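Local coordinates for protein AT5g51070/K3K7_27 (Arabidopsis thaliana, PDB 5GKM) that probably serves as an ATP-dependent chaperone associated with the Clp protease, the part described here being its all-helical N-terminal domain, at residues A[23-28]-A[91-96]; A[40-45]-A[122-127]; A[55-60]-A[137-142]. One frame throughout, in Å; residues are numbered along the deposited sequence. Where two conformers were deposited one is given.

All three contacts belong to the all-helical N-terminal domain of a Clp chaperone and are apolar across their segments. Contact 2, four buried residues near the centre of the chain, pairs helix 35-45 with helix 120-130. Contacts 1 and 3 have centres about 12 Å from that of the chain; contact 1 is buried except for an exposed lysine, contact 3 only partly buried. Each sets a helix against a segment with loop in it: a methionine thioether meets helix 12-27 in contact 1, an isoleucine helix 134-142 in contact 3. They are linked through helix 35-45: L40 packs on E24 and L28 of contact 1, whereas I43 packs on I57 of contact 3.

Contact 1. Residues A[23-28]-A[91-96]; sequences KEAKSL and TDMPFS
A25 and K26, near the C-terminal end of helix 12-27, receive the thioether of M93 from the loop that leads into helix 97-112. This is a helix-to-loop contact of the all-helical Clp N-terminal domain. Before the touching pair, E24 is turned to another side of the helix, where its OE1 forms a salt bridge with R63 and its CG lies on L40.

A25 is buried, and its methyl group points at the loop. CB lies 3.5 Å from M93 SD, a close apolar approach of a methyl to sulfur. The next residue, K26, is exposed and borders this patch with the aliphatic root of its side chain. Its CG stands anti to the backbone N (chi1 -171°), and a bend at chi2 brings CD to 4.0 Å from M93 CE. The ammonium end makes a long, weak ion pair with D31, while the methylenes do the touching. L28, past the contact, packs on helices 35-45 and 59-71.

M93 was modelled in two conformers, and the distances describe one of them. It also packs on V33, and its O accepts a hydrogen bond from Q22 NE2. Its chain is extended as far as SD and then bends at chi3 (-69°), which turns the terminal methyl over the helix backbone: CE lies 3.7 Å from K26 N and 3.8 Å from K26 CB.

Contact 2. Residues A[40-45]-A[122-127]; sequences LGLIAE and HIAVGL
No ring or other flat group lies between L42 and the three residues it meets, I123, A124 and L127. The flat groups of the two segments are turned elsewhere: the imidazole of H122 packs on A106, S110, C115 and L157 and is hydrogen-bonded through ND1 to the backbone N of A119, while the carboxylate of E45 forms a salt bridge with R13. The interface itself is wholly aliphatic.

Helices 35-45 and 120-130 run roughly antiparallel, with an angle of 147° between the two short segments. Their axes come no closer than 11.0 Å, so side chains must bridge the gap, and L42 supplies the bridge from its side. Its CG is anti to the carbonyl carbon (chi1 -68°), and the isobutyl end reaches across to the other helix. CD1 is the main touching atom, 3.7 Å from L127 CD2, 4.1 Å from I123 CG2 and 4.2 Å from A124 CA. The second methyl, CD2, also meets the I123 branch, 4.2 Å from its CG2.

The partners present themselves differently. L127 points toward helix 35-45 with CG anti to its backbone N (chi1 178°), and the two leucine side chains run antiparallel, lying alongside one another. I123 offers its CG2 branch, and its side chain lies aslant to the leucine. A124, small and turned to one side, lets the L42 methyl come near its backbone.

Both segments carry a Gly-Leu pair, G41-L42 and G126-L127, consistent with the tandem sequence repeat of the Clp N-terminal family. F52 also touches L42, while I123 packs on A106 of helix 97-112. Beyond the pair, L40 and I43 lie against helix 59-71 and V125 against helix 146-158, placing the contact within an all-helical core without strands.

Contact 3. Residues A[55-60]-A[137-142]; sequences SGITID and RVLKRL
L139 and L142, three residues apart on helix 134-142, both touch I57, which lies in the loop just before helix 59-71 of the Clp N-terminal domain. Along the helix, V138 comes first and is buried against L39, V66 and W70, without touching I57.

L139 follows. Its CB leaves the helix to one side, but the branch reaches back, and CD2 lies 3.8 Å from I57 CD1, the outermost methyl of the isoleucine. The two side chains cross at about a right angle, meeting through their end methyls. R141 takes another direction, with NH1 hydrogen-bonded to S68 OG. One helical turn past V138, L142 points toward the loop and places CD1 4.0 Å from I57 CG2, again at about a right angle.

I57 therefore divides its two branches between the two leucines. With CG1 anti to the carbonyl carbon (chi1 -72°), the longer branch goes to L139, while the CG2 methyl is left for L142. S55 forms an ST turn here: its OG accepts from I57 N at 3.1 Å with an N-H...O angle of 160°, and the intervening G56 has a positive phi of 80°.

I57 also packs on I43 and A144, and L139 extends the apolar patch to M146 and L149. The contact, partly buried, sits at the start of helix 59-71, where helices 35-45, 134-142 and 146-158 meet.

Contact 1. Residues A[23-28]-A[91-96]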
loop_
_atom_site.group_PDB
_atom_site.type_symbol
_atom_site.label_atom_id
_atom_site.label_comp_id
_atom_site.label_asym_id
_atom_site.label_seq_id
_atom_site.Cartn_x
_atom_site.Cartn_y
_atom_site.Cartn_z
ATOM N N LYS A 23 4.132 4.742 9.330
ATOM C CA LYS A 23 4.057 4.209 10.669
ATOM C C LYS A 23 4.282 2.724 10.727
ATOM O O LYS A 23 4.929 2.254 11.594
ATOM C CB LYS A 23 2.718 4.469 11.295
ATOM C CG LYS A 23 2.353 5.904 11.355
ATOM C CD LYS A 23 3.227 6.710 12.283
ATOM C CE LYS A 23 3.449 6.088 13.658
ATOM N NZ LYS A 23 2.219 5.715 14.381
ATOM N N GLU A 24 3.693 1.988 9.803
ATOM C CA GLU A 24 3.855 0.559 9.788
ATOM C C GLU A 24 5.288 0.119 9.548
ATOM O O GLU A 24 5.747 -0.803 10.130
ATOM C CB GLU A 24 2.934 -0.111 8.785
ATOM C CG GLU A 24 1.469 0.061 9.123
ATOM C CD GLU A 24 1.007 -0.697 10.355
ATOM O OE1 GLU A 24 1.385 -1.803 10.571
ATOM O OE2 GLU A 24 0.237 -0.143 11.091
ATOM N N ALA A 25 5.939 0.817 8.639
ATOM C CA ALA A 25 7.318 0.536 8.339
ATOM C C ALA A 25 8.177 0.815 9.555
ATOM O O ALA A 25 9.013 0.042 9.884
ATOM C CB ALA A 25 7.801 1.344 7.132
ATOM N N LYS A 26 7.907 1.926 10.204
ATOM C CA LYS A 26 8.689 2.273 11.385
ATOM C C LYS A 26 8.525 1.227 12.453
ATOM O O LYS A 26 9.460 0.820 13.076
ATOM C CB LYS A 26 8.237 3.618 11.938
ATOM C CG LYS A 26 9.120 4.169 13.032
ATOM C CD LYS A 26 10.501 4.517 12.529
ATOM C CE LYS A 26 11.483 4.885 13.646
ATOM N NZ LYS A 26 12.897 4.773 13.233
ATOM N N SER A 27 7.293 0.818 12.651
ATOM C CA SER A 27 7.095 -0.312 13.689
ATOM C C SER A 27 7.928 -1.657 13.546
ATOM O O SER A 27 8.238 -2.376 14.415
ATOM C CB SER A 27 5.620 -0.613 13.859
ATOM O OG SER A 27 5.043 -1.176 12.678
ATOM N N LEU A 28 8.200 -1.852 12.262
ATOM C CA LEU A 28 8.937 -3.017 11.835
ATOM C C LEU A 28 10.428 -2.781 11.898
ATOM O O LEU A 28 11.181 -3.636 11.552
ATOM C CB LEU A 28 8.532 -3.512 10.460
ATOM C CG LEU A 28 7.136 -4.043 10.399
ATOM C CD1 LEU A 28 6.594 -4.006 8.984
ATOM C CD2 LEU A 28 7.011 -5.408 10.983
ATOM N N THR A 91 6.590 10.762 9.773
ATOM C CA THR A 91 6.100 11.154 8.469
ATOM C C THR A 91 7.141 11.748 7.492
ATOM O O THR A 91 6.825 12.109 6.399
ATOM C CB THR A 91 4.920 12.100 8.554
ATOM O OG1 THR A 91 5.302 13.250 9.271
ATOM C CG2 THR A 91 3.821 11.417 9.238
ATOM N N ASP A 92 8.371 11.876 7.948
ATOM C CA ASP A 92 9.470 12.131 7.037
ATOM C C ASP A 92 10.113 10.871 6.474
ATOM O O ASP A 92 11.019 10.953 5.693
ATOM C CB ASP A 92 10.511 13.016 7.704
ATOM C CG ASP A 92 9.990 14.398 7.973
ATOM O OD1 ASP A 92 8.987 14.765 7.420
ATOM O OD2 ASP A 92 10.540 15.080 8.748
ATOM N N MET A 93 9.650 9.724 6.912
ATOM C CA MET A 93 10.234 8.460 6.233
ATOM C C MET A 93 9.913 8.332 4.610
ATOM O O MET A 93 8.996 8.825 4.173
ATOM C CB MET A 93 9.535 7.240 6.778
ATOM C CG MET A 93 10.278 5.958 6.389
ATOM S SD MET A 93 9.421 4.478 6.942
ATOM C CE MET A 93 9.714 4.739 8.662
ATOM N N PRO A 94 11.078 8.198 3.964
ATOM C CA PRO A 94 11.055 8.175 2.524
ATOM C C PRO A 94 10.427 6.906 2.002
ATOM O O PRO A 94 10.303 5.959 2.677
ATOM C CB PRO A 94 12.534 8.215 2.137
ATOM C CG PRO A 94 13.221 7.558 3.270
ATOM C CD PRO A 94 12.460 8.015 4.461
ATOM N N PHE A 95 10.060 6.993 0.733
ATOM C CA PHE A 95 9.432 5.905 0.011
ATOM C C PHE A 95 10.406 5.276 -0.961
ATOM O O PHE A 95 11.155 5.944 -1.566
ATOM C CB PHE A 95 8.222 6.419 -0.757
ATOM C CG PHE A 95 7.208 7.066 0.133
ATOM C CD1 PHE A 95 6.401 6.309 0.873
ATOM C CD2 PHE A 95 7.105 8.410 0.236
ATOM C CE1 PHE A 95 5.519 6.857 1.711
ATOM C CE2 PHE A 95 6.191 8.980 1.067
ATOM C CZ PHE A 95 5.409 8.196 1.820
ATOM N N SER A 96 10.336 3.970 -1.096
ATOM C CA SER A 96 11.212 3.269 -1.997
ATOM C C SER A 96 10.869 3.532 -3.459
ATOM O O SER A 96 9.866 4.005 -3.751
ATOM C CB SER A 96 11.173 1.790 -1.735
ATOM O OG SER A 96 10.024 1.230 -2.185
#

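Contact 2. Residues A[40-45]-A[122-127]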
loop_
_atom_site.group_PDB
_atom_site.type_symbol
_atom_site.label_atom_id
_atom_site.label_comp_id
_atom_site.label_asym_id
_atom_site.label_seq_id
_atom_site.Cartn_x
_atom_site.Cartn_y
_atom_site.Cartn_z
ATOM N N LEU A 40 0.298 -2.610 4.163
ATOM C CA LEU A 40 -0.136 -2.482 5.533
ATOM C C LEU A 40 -0.905 -1.179 5.798
ATOM O O LEU A 40 -1.877 -1.188 6.432
ATOM C CB LEU A 40 1.019 -2.619 6.518
ATOM C CG LEU A 40 1.737 -3.959 6.567
ATOM C CD1 LEU A 40 2.876 -3.953 7.581
ATOM C CD2 LEU A 40 0.786 -5.081 6.922
ATOM N N GLY A 41 -0.426 -0.083 5.242
ATOM C CA GLY A 41 -1.115 1.161 5.406
ATOM C C GLY A 41 -2.517 1.182 4.829
ATOM O O GLY A 41 -3.395 1.728 5.375
ATOM N N LEU A 42 -2.654 0.570 3.667
ATOM C CA LEU A 42 -3.961 0.456 3.057
ATOM C C LEU A 42 -4.909 -0.394 3.851
ATOM O O LEU A 42 -6.029 -0.075 3.968
ATOM C CB LEU A 42 -3.861 -0.121 1.639
ATOM C CG LEU A 42 -3.177 0.777 0.596
ATOM C CD1 LEU A 42 -2.800 -0.054 -0.612
ATOM C CD2 LEU A 42 -3.990 1.975 0.172
ATOM N N ILE A 43 -4.404 -1.489 4.358
ATOM C CA ILE A 43 -5.194 -2.344 5.236
ATOM C C ILE A 43 -5.596 -1.628 6.521
ATOM O O ILE A 43 -6.714 -1.680 6.907
ATOM C CB ILE A 43 -4.480 -3.685 5.553
ATOM C CG1 ILE A 43 -4.325 -4.504 4.267
ATOM C CG2 ILE A 43 -5.236 -4.491 6.590
ATOM C CD1 ILE A 43 -3.367 -5.632 4.368
ATOM N N ALA A 44 -4.655 -0.917 7.094
ATOM C CA ALA A 44 -4.960 -0.198 8.303
ATOM C C ALA A 44 -6.027 0.891 8.102
ATOM O O ALA A 44 -6.768 1.209 8.979
ATOM C CB ALA A 44 -3.704 0.390 8.906
ATOM N N GLU A 45 -5.981 1.547 6.973
ATOM C CA GLU A 45 -6.894 2.618 6.690
ATOM C C GLU A 45 -8.336 2.174 6.402
ATOM O O GLU A 45 -9.256 2.868 6.722
ATOM C CB GLU A 45 -6.326 3.515 5.589
ATOM C CG GLU A 45 -7.077 4.804 5.317
ATOM C CD GLU A 45 -8.357 4.595 4.545
ATOM O OE1 GLU A 45 -8.443 3.662 3.772
ATOM O OE2 GLU A 45 -9.214 5.425 4.730
ATOM N N HIS A 122 -7.223 3.349 -6.110
ATOM C CA HIS A 122 -6.284 3.531 -7.178
ATOM C C HIS A 122 -4.901 3.080 -6.786
ATOM O O HIS A 122 -4.192 2.558 -7.568
ATOM C CB HIS A 122 -6.166 4.981 -7.594
ATOM C CG HIS A 122 -7.432 5.569 -8.168
ATOM N ND1 HIS A 122 -8.123 6.541 -7.584
ATOM C CD2 HIS A 122 -8.099 5.270 -9.317
ATOM C CE1 HIS A 122 -9.162 6.845 -8.333
ATOM N NE2 HIS A 122 -9.152 6.060 -9.382
ATOM N N ILE A 123 -4.518 3.384 -5.556
ATOM C CA ILE A 123 -3.246 2.924 -5.028
ATOM C C ILE A 123 -3.186 1.406 -4.960
ATOM O O ILE A 123 -2.217 0.838 -5.254
ATOM C CB ILE A 123 -2.883 3.530 -3.638
ATOM C CG1 ILE A 123 -2.869 5.058 -3.741
ATOM C CG2 ILE A 123 -1.574 2.932 -3.127
ATOM C CD1 ILE A 123 -2.764 5.798 -2.424
ATOM N N ALA A 124 -4.279 0.802 -4.545
ATOM C CA ALA A 124 -4.309 -0.651 -4.527
ATOM C C ALA A 124 -4.156 -1.271 -5.921
ATOM O O ALA A 124 -3.481 -2.205 -6.074
ATOM C CB ALA A 124 -5.587 -1.162 -3.867
ATOM N N VAL A 125 -4.810 -0.673 -6.895
ATOM C CA VAL A 125 -4.697 -1.207 -8.238
ATOM C C VAL A 125 -3.249 -1.107 -8.672
ATOM O O VAL A 125 -2.748 -1.984 -9.246
ATOM C CB VAL A 125 -5.605 -0.497 -9.262
ATOM C CG1 VAL A 125 -5.403 -1.084 -10.656
ATOM C CG2 VAL A 125 -7.044 -0.698 -8.841
ATOM N N GLY A 126 -2.618 -0.009 -8.330
ATOM C CA GLY A 126 -1.216 0.144 -8.639
ATOM C C GLY A 126 -0.364 -0.880 -7.937
ATOM O O GLY A 126 0.485 -1.447 -8.505
ATOM N N LEU A 127 -0.660 -1.088 -6.669
ATOM C CA LEU A 127 0.135 -1.941 -5.874
ATOM C C LEU A 127 0.111 -3.342 -6.421
ATOM O O LEU A 127 1.086 -4.038 -6.396
ATOM C CB LEU A 127 -0.367 -1.899 -4.440
ATOM C CG LEU A 127 0.274 -2.750 -3.361
ATOM C CD1 LEU A 127 1.737 -2.376 -3.266
ATOM C CD2 LEU A 127 -0.396 -2.551 -2.014
#

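Contact 3. Residues A[55-60]-A[137-142]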
loop_
_atom_site.group_PDB
_atom_site.type_symbol
_atom_site.label_atom_id
_atom_site.label_comp_id
_atom_site.label_asym_id
_atom_site.label_seq_id
_atom_site.Cartn_x
_atom_site.Cartn_y
_atom_site.Cartn_z
ATOM N N SER A 55 -12.291 -8.434 1.810
ATOM C CA SER A 55 -11.650 -9.720 1.809
ATOM C C SER A 55 -11.526 -10.485 3.119
ATOM O O SER A 55 -11.016 -11.582 3.125
ATOM C CB SER A 55 -10.234 -9.552 1.306
ATOM O OG SER A 55 -9.443 -8.971 2.295
ATOM N N GLY A 56 -11.869 -9.874 4.224
ATOM C CA GLY A 56 -11.620 -10.510 5.488
ATOM C C GLY A 56 -10.198 -10.411 6.026
ATOM O O GLY A 56 -9.905 -10.905 7.063
ATOM N N ILE A 57 -9.322 -9.766 5.279
ATOM C CA ILE A 57 -8.001 -9.489 5.761
ATOM C C ILE A 57 -8.045 -8.393 6.792
ATOM O O ILE A 57 -8.665 -7.438 6.595
ATOM C CB ILE A 57 -7.067 -9.081 4.619
ATOM C CG1 ILE A 57 -6.748 -10.283 3.762
ATOM C CG2 ILE A 57 -5.744 -8.531 5.128
ATOM C CD1 ILE A 57 -6.075 -9.941 2.467
ATOM N N THR A 58 -7.302 -8.571 7.862
ATOM C CA THR A 58 -7.216 -7.597 8.924
ATOM C C THR A 58 -5.781 -7.249 9.182
ATOM O O THR A 58 -4.940 -7.998 8.871
ATOM C CB THR A 58 -7.786 -8.105 10.288
ATOM O OG1 THR A 58 -7.144 -9.301 10.678
ATOM C CG2 THR A 58 -9.227 -8.311 10.192
ATOM N N ILE A 59 -5.563 -6.095 9.791
ATOM C CA ILE A 59 -4.237 -5.569 9.985
ATOM C C ILE A 59 -3.320 -6.451 10.846
ATOM O O ILE A 59 -2.185 -6.607 10.527
ATOM C CB ILE A 59 -4.294 -4.101 10.454
ATOM C CG1 ILE A 59 -2.923 -3.474 10.463
ATOM C CG2 ILE A 59 -4.974 -3.952 11.807
ATOM C CD1 ILE A 59 -2.291 -3.315 9.118
ATOM N N ASP A 60 -3.845 -7.041 11.897
ATOM C CA ASP A 60 -2.979 -7.869 12.701
ATOM C C ASP A 60 -2.424 -9.068 12.011
ATOM O O ASP A 60 -1.287 -9.393 12.128
ATOM C CB ASP A 60 -3.660 -8.218 14.024
ATOM C CG ASP A 60 -3.717 -7.013 14.972
ATOM O OD1 ASP A 60 -2.712 -6.261 15.131
ATOM O OD2 ASP A 60 -4.810 -6.785 15.489
ATOM N N ARG A 137 3.634 -11.538 -2.068
ATOM C CA ARG A 137 4.112 -12.484 -1.090
ATOM C C ARG A 137 3.276 -12.474 0.168
ATOM O O ARG A 137 3.016 -13.481 0.730
ATOM C CB ARG A 137 5.549 -12.202 -0.743
ATOM C CG ARG A 137 6.491 -12.292 -1.920
ATOM C CD ARG A 137 7.877 -11.832 -1.558
ATOM N NE ARG A 137 8.570 -12.814 -0.779
ATOM C CZ ARG A 137 9.778 -12.631 -0.265
ATOM N NH1 ARG A 137 10.413 -11.498 -0.466
ATOM N NH2 ARG A 137 10.369 -13.575 0.438
ATOM N N VAL A 138 2.910 -11.293 0.622
ATOM C CA VAL A 138 2.057 -11.179 1.759
ATOM C C VAL A 138 0.665 -11.770 1.520
ATOM O O VAL A 138 0.162 -12.464 2.319
ATOM C CB VAL A 138 1.879 -9.703 2.139
ATOM C CG1 VAL A 138 0.972 -9.531 3.329
ATOM C CG2 VAL A 138 3.206 -9.060 2.385
ATOM N N LEU A 139 0.085 -11.456 0.367
ATOM C CA LEU A 139 -1.219 -11.970 0.067
ATOM C C LEU A 139 -1.198 -13.500 -0.017
ATOM O O LEU A 139 -2.092 -14.141 0.417
ATOM C CB LEU A 139 -1.825 -11.305 -1.167
ATOM C CG LEU A 139 -2.081 -9.811 -1.011
ATOM C CD1 LEU A 139 -2.562 -9.221 -2.320
ATOM C CD2 LEU A 139 -3.133 -9.504 0.024
ATOM N N LYS A 140 -0.136 -14.023 -0.572
ATOM C CA LYS A 140 -0.019 -15.459 -0.670
ATOM C C LYS A 140 0.033 -16.079 0.713
ATOM O O LYS A 140 -0.568 -17.065 0.956
ATOM C CB LYS A 140 1.194 -15.867 -1.487
ATOM C CG LYS A 140 1.378 -17.372 -1.597
ATOM C CD LYS A 140 2.545 -17.735 -2.482
ATOM C CE LYS A 140 2.465 -19.202 -2.910
ATOM N NZ LYS A 140 3.806 -19.837 -2.969
ATOM N N ARG A 141 0.767 -15.457 1.602
ATOM C CA ARG A 141 0.843 -15.941 2.944
ATOM C C ARG A 141 -0.507 -15.869 3.630
ATOM O O ARG A 141 -0.836 -16.693 4.421
ATOM C CB ARG A 141 1.937 -15.217 3.722
ATOM C CG ARG A 141 2.053 -15.603 5.164
ATOM C CD ARG A 141 2.739 -16.962 5.276
ATOM N NE ARG A 141 4.123 -16.997 4.842
ATOM C CZ ARG A 141 5.160 -16.860 5.648
ATOM N NH1 ARG A 141 4.962 -16.638 6.917
ATOM N NH2 ARG A 141 6.373 -16.912 5.200
ATOM N N LEU A 142 -1.289 -14.860 3.313
ATOM C CA LEU A 142 -2.631 -14.732 3.862
ATOM C C LEU A 142 -3.686 -15.577 3.140
ATOM O O LEU A 142 -4.773 -15.588 3.554
ATOM C CB LEU A 142 -3.079 -13.271 3.911
ATOM C CG LEU A 142 -2.182 -12.328 4.691
ATOM C CD1 LEU A 142 -2.516 -10.865 4.501
ATOM C CD2 LEU A 142 -2.251 -12.670 6.152
#